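Local coordinates for protein MdcE (Pseudomonas aeruginosa, PDB 5VIP) that probably acts as a transferase, the gamma subunit of a biotin-independent malonate decarboxylase that works in complex with a partner protein, at residues 83-88 and 127-132. Sequence-based numbering, arbitrary orientation.
Sequences EGWGLA and IHQALA
Gly-84 and Leu-131 bring two neighbouring helices together with their CA atoms 4.6 Å apart; the axes of the short segments approach to 7.5 Å and run nearly parallel, at 23°. With no side chain on Gly-84, its backbone lies directly against the other helix, where Gly-84 C comes within 3.5 Å of Ala-130 O, and a methyl branch of Leu-131, CD1, lies 4.3 Å from Gly-84 CA. Beside this close approach, Trp-85 lays its indole across Ala-130. Ala-130 CB stands over the five-membered ring, 3.5 Å from its centroid and 23° off the normal, which meets the geometry of a CH-pi contact. Placing CG of Trp-85 anti to the carbonyl carbon, beside the backbone N, sends the indole over Ala-130 although the CB itself does not aim at that helix. Helix 81-97 lies in the connection from strand 56-63 to its parallel neighbour 106-113, and helix 127-143 in that from 106-113 to 148-152: two successive beta-alpha-beta crossovers with their helices packed side by side, consistent with the crotonase-like fold of carboxyltransferase subunits. Leu-87 on the first helix packs against Leu-61 and Val-63 of strand 56-63. Farther along the indole, Trp-85 CZ2 meets Gln-129 CG at 3.8 Å, with the ring and amide planes 25° apart. Gln-129 bends at chi2, and its amide is gripped at both ends by the chain of another protein: NE2 bonds to backbone and OE1 to a basic side chain. Trp-85 also stacks with an aromatic side chain of that chain.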
ATOM      1  N   GLU A  83      13.464   6.461   2.852  1.00 19.33           N
ATOM      2  CA  GLU A  83      13.421   5.059   2.474  1.00 20.18           C
ATOM      3  C   GLU A  83      12.348   4.826   1.425  1.00 20.39           C
ATOM      4  O   GLU A  83      12.584   4.131   0.445  1.00 21.07           O
ATOM      5  CB  GLU A  83      13.179   4.166   3.694  1.00 19.84           C
ATOM      6  CG  GLU A  83      14.322   4.200   4.715  1.00 21.71           C
ATOM      7  CD  GLU A  83      14.465   5.557   5.400  1.00 25.70           C
ATOM      8  OE1 GLU A  83      13.429   6.121   5.827  1.00 19.10           O
ATOM      9  OE2 GLU A  83      15.612   6.063   5.497  1.00 24.55           O
ATOM     10  N   GLY A  84      11.173   5.418   1.642  1.00 18.88           N
ATOM     11  CA  GLY A  84      10.096   5.368   0.670  1.00 19.28           C
ATOM     12  C   GLY A  84      10.503   5.956  -0.668  1.00 19.65           C
ATOM     13  O   GLY A  84      10.409   5.295  -1.703  1.00 17.39           O
ATOM     14  N   TRP A  85      10.965   7.205  -0.672  1.00 18.48           N
ATOM     15  CA  TRP A  85      11.319   7.815  -1.943  1.00 19.64           C
ATOM     16  C   TRP A  85      12.571   7.166  -2.512  1.00 18.42           C
ATOM     17  O   TRP A  85      12.698   7.047  -3.723  1.00 19.47           O
ATOM     18  CB  TRP A  85      11.514   9.326  -1.803  1.00 19.52           C
ATOM     19  CG  TRP A  85      10.231  10.097  -1.616  1.00 17.96           C
ATOM     20  CD1 TRP A  85       9.905  10.898  -0.562  1.00 20.35           C
ATOM     21  CD2 TRP A  85       9.109  10.142  -2.517  1.00 20.29           C
ATOM     22  NE1 TRP A  85       8.652  11.452  -0.757  1.00 18.90           N
ATOM     23  CE2 TRP A  85       8.146  10.997  -1.948  1.00 19.07           C
ATOM     24  CE3 TRP A  85       8.828   9.539  -3.752  1.00 17.29           C
ATOM     25  CZ2 TRP A  85       6.915  11.264  -2.568  1.00 20.07           C
ATOM     26  CZ3 TRP A  85       7.610   9.816  -4.372  1.00 20.84           C
ATOM     27  CH2 TRP A  85       6.668  10.663  -3.775  1.00 19.90           C
ATOM     28  N   GLY A  86      13.482   6.732  -1.639  1.00 19.96           N
ATOM     29  CA  GLY A  86      14.690   6.055  -2.087  1.00 19.97           C
ATOM     30  C   GLY A  86      14.427   4.746  -2.820  1.00 20.62           C
ATOM     31  O   GLY A  86      15.044   4.450  -3.849  1.00 18.71           O
ATOM     32  N   LEU A  87      13.506   3.952  -2.283  1.00 19.62           N
ATOM     33  CA  LEU A  87      13.077   2.719  -2.943  1.00 20.28           C
ATOM     34  C   LEU A  87      12.460   3.007  -4.305  1.00 18.32           C
ATOM     35  O   LEU A  87      12.762   2.334  -5.290  1.00 17.63           O
ATOM     36  CB  LEU A  87      12.067   1.958  -2.067  1.00 18.45           C
ATOM     37  CG  LEU A  87      12.659   1.151  -0.913  1.00 20.14           C
ATOM     38  CD1 LEU A  87      11.553   0.584  -0.030  1.00 19.02           C
ATOM     39  CD2 LEU A  87      13.535   0.037  -1.470  1.00 20.11           C
ATOM     40  N   ALA A  88      11.573   3.998  -4.345  1.00 17.67           N
ATOM     41  CA  ALA A  88      10.916   4.392  -5.580  1.00 17.58           C
ATOM     42  C   ALA A  88      11.960   4.718  -6.643  1.00 18.29           C
ATOM     43  O   ALA A  88      11.874   4.256  -7.788  1.00 18.21           O
ATOM     44  CB  ALA A  88      10.004   5.608  -5.335  1.00 17.84           C
ATOM     45  N   ILE A 127       4.638  11.374   4.520  1.00 15.20           N
ATOM     46  CA  ILE A 127       5.176  10.015   4.500  1.00 17.13           C
ATOM     47  C   ILE A 127       4.235   9.026   3.779  1.00 16.81           C
ATOM     48  O   ILE A 127       4.705   8.099   3.131  1.00 16.92           O
ATOM     49  CB  ILE A 127       5.487   9.522   5.936  1.00 16.68           C
ATOM     50  CG1 ILE A 127       6.141   8.140   5.912  1.00 19.31           C
ATOM     51  CG2 ILE A 127       4.231   9.558   6.828  1.00 17.39           C
ATOM     52  CD1 ILE A 127       6.849   7.777   7.232  1.00 21.10           C
ATOM     53  N   HIS A 128       2.921   9.229   3.853  1.00 13.80           N
ATOM     54  CA  HIS A 128       2.010   8.366   3.092  1.00 15.04           C
ATOM     55  C   HIS A 128       2.301   8.445   1.577  1.00 16.01           C
ATOM     56  O   HIS A 128       2.137   7.455   0.851  1.00 13.19           O
ATOM     57  CB  HIS A 128       0.545   8.732   3.366  1.00 15.64           C
ATOM     58  CG  HIS A 128       0.104   9.991   2.682  1.00 15.67           C
ATOM     59  ND1 HIS A 128       0.401  11.247   3.166  1.00 17.72           N
ATOM     60  CD2 HIS A 128      -0.585  10.182   1.529  1.00 16.93           C
ATOM     61  CE1 HIS A 128      -0.094  12.162   2.345  1.00 18.96           C
ATOM     62  NE2 HIS A 128      -0.695  11.541   1.342  1.00 17.07           N
ATOM     63  N   GLN A 129       2.740   9.615   1.108  1.00 14.30           N
ATOM     64  CA  GLN A 129       2.995   9.821  -0.317  1.00 13.70           C
ATOM     65  C   GLN A 129       4.323   9.181  -0.712  1.00 13.73           C
ATOM     66  O   GLN A 129       4.470   8.631  -1.807  1.00 14.49           O
ATOM     67  CB  GLN A 129       3.004  11.324  -0.652  1.00 16.19           C
ATOM     68  CG  GLN A 129       3.161  11.637  -2.136  1.00 16.90           C
ATOM     69  CD  GLN A 129       1.988  11.113  -2.962  1.00 19.35           C
ATOM     70  OE1 GLN A 129       0.915  11.716  -2.998  1.00 17.23           O
ATOM     71  NE2 GLN A 129       2.190   9.973  -3.609  1.00 16.27           N
ATOM     72  N   ALA A 130       5.290   9.272   0.193  1.00 15.49           N
ATOM     73  CA  ALA A 130       6.596   8.656  -0.016  1.00 14.68           C
ATOM     74  C   ALA A 130       6.459   7.147  -0.136  1.00 13.26           C
ATOM     75  O   ALA A 130       7.051   6.529  -1.021  1.00 15.21           O
ATOM     76  CB  ALA A 130       7.542   9.017   1.127  1.00 15.21           C
ATOM     77  N   LEU A 131       5.671   6.548   0.753  1.00 14.06           N
ATOM     78  CA  LEU A 131       5.468   5.100   0.694  1.00 14.65           C
ATOM     79  C   LEU A 131       4.643   4.742  -0.543  1.00 12.42           C
ATOM     80  O   LEU A 131       4.864   3.703  -1.151  1.00 12.72           O
ATOM     81  CB  LEU A 131       4.803   4.580   1.969  1.00 12.21           C
ATOM     82  CG  LEU A 131       5.801   4.188   3.075  1.00 16.60           C
ATOM     83  CD1 LEU A 131       6.776   5.321   3.392  1.00 19.28           C
ATOM     84  CD2 LEU A 131       5.053   3.749   4.328  1.00 22.00           C
ATOM     85  N   ALA A 132       3.708   5.613  -0.927  1.00 13.93           N
ATOM     86  CA  ALA A 132       2.975   5.408  -2.173  1.00 15.21           C
ATOM     87  C   ALA A 132       3.921   5.402  -3.374  1.00 14.20           C
ATOM     88  O   ALA A 132       3.721   4.643  -4.327  1.00 14.67           O
ATOM     89  CB  ALA A 132       1.913   6.477  -2.353  1.00 15.03           C
TER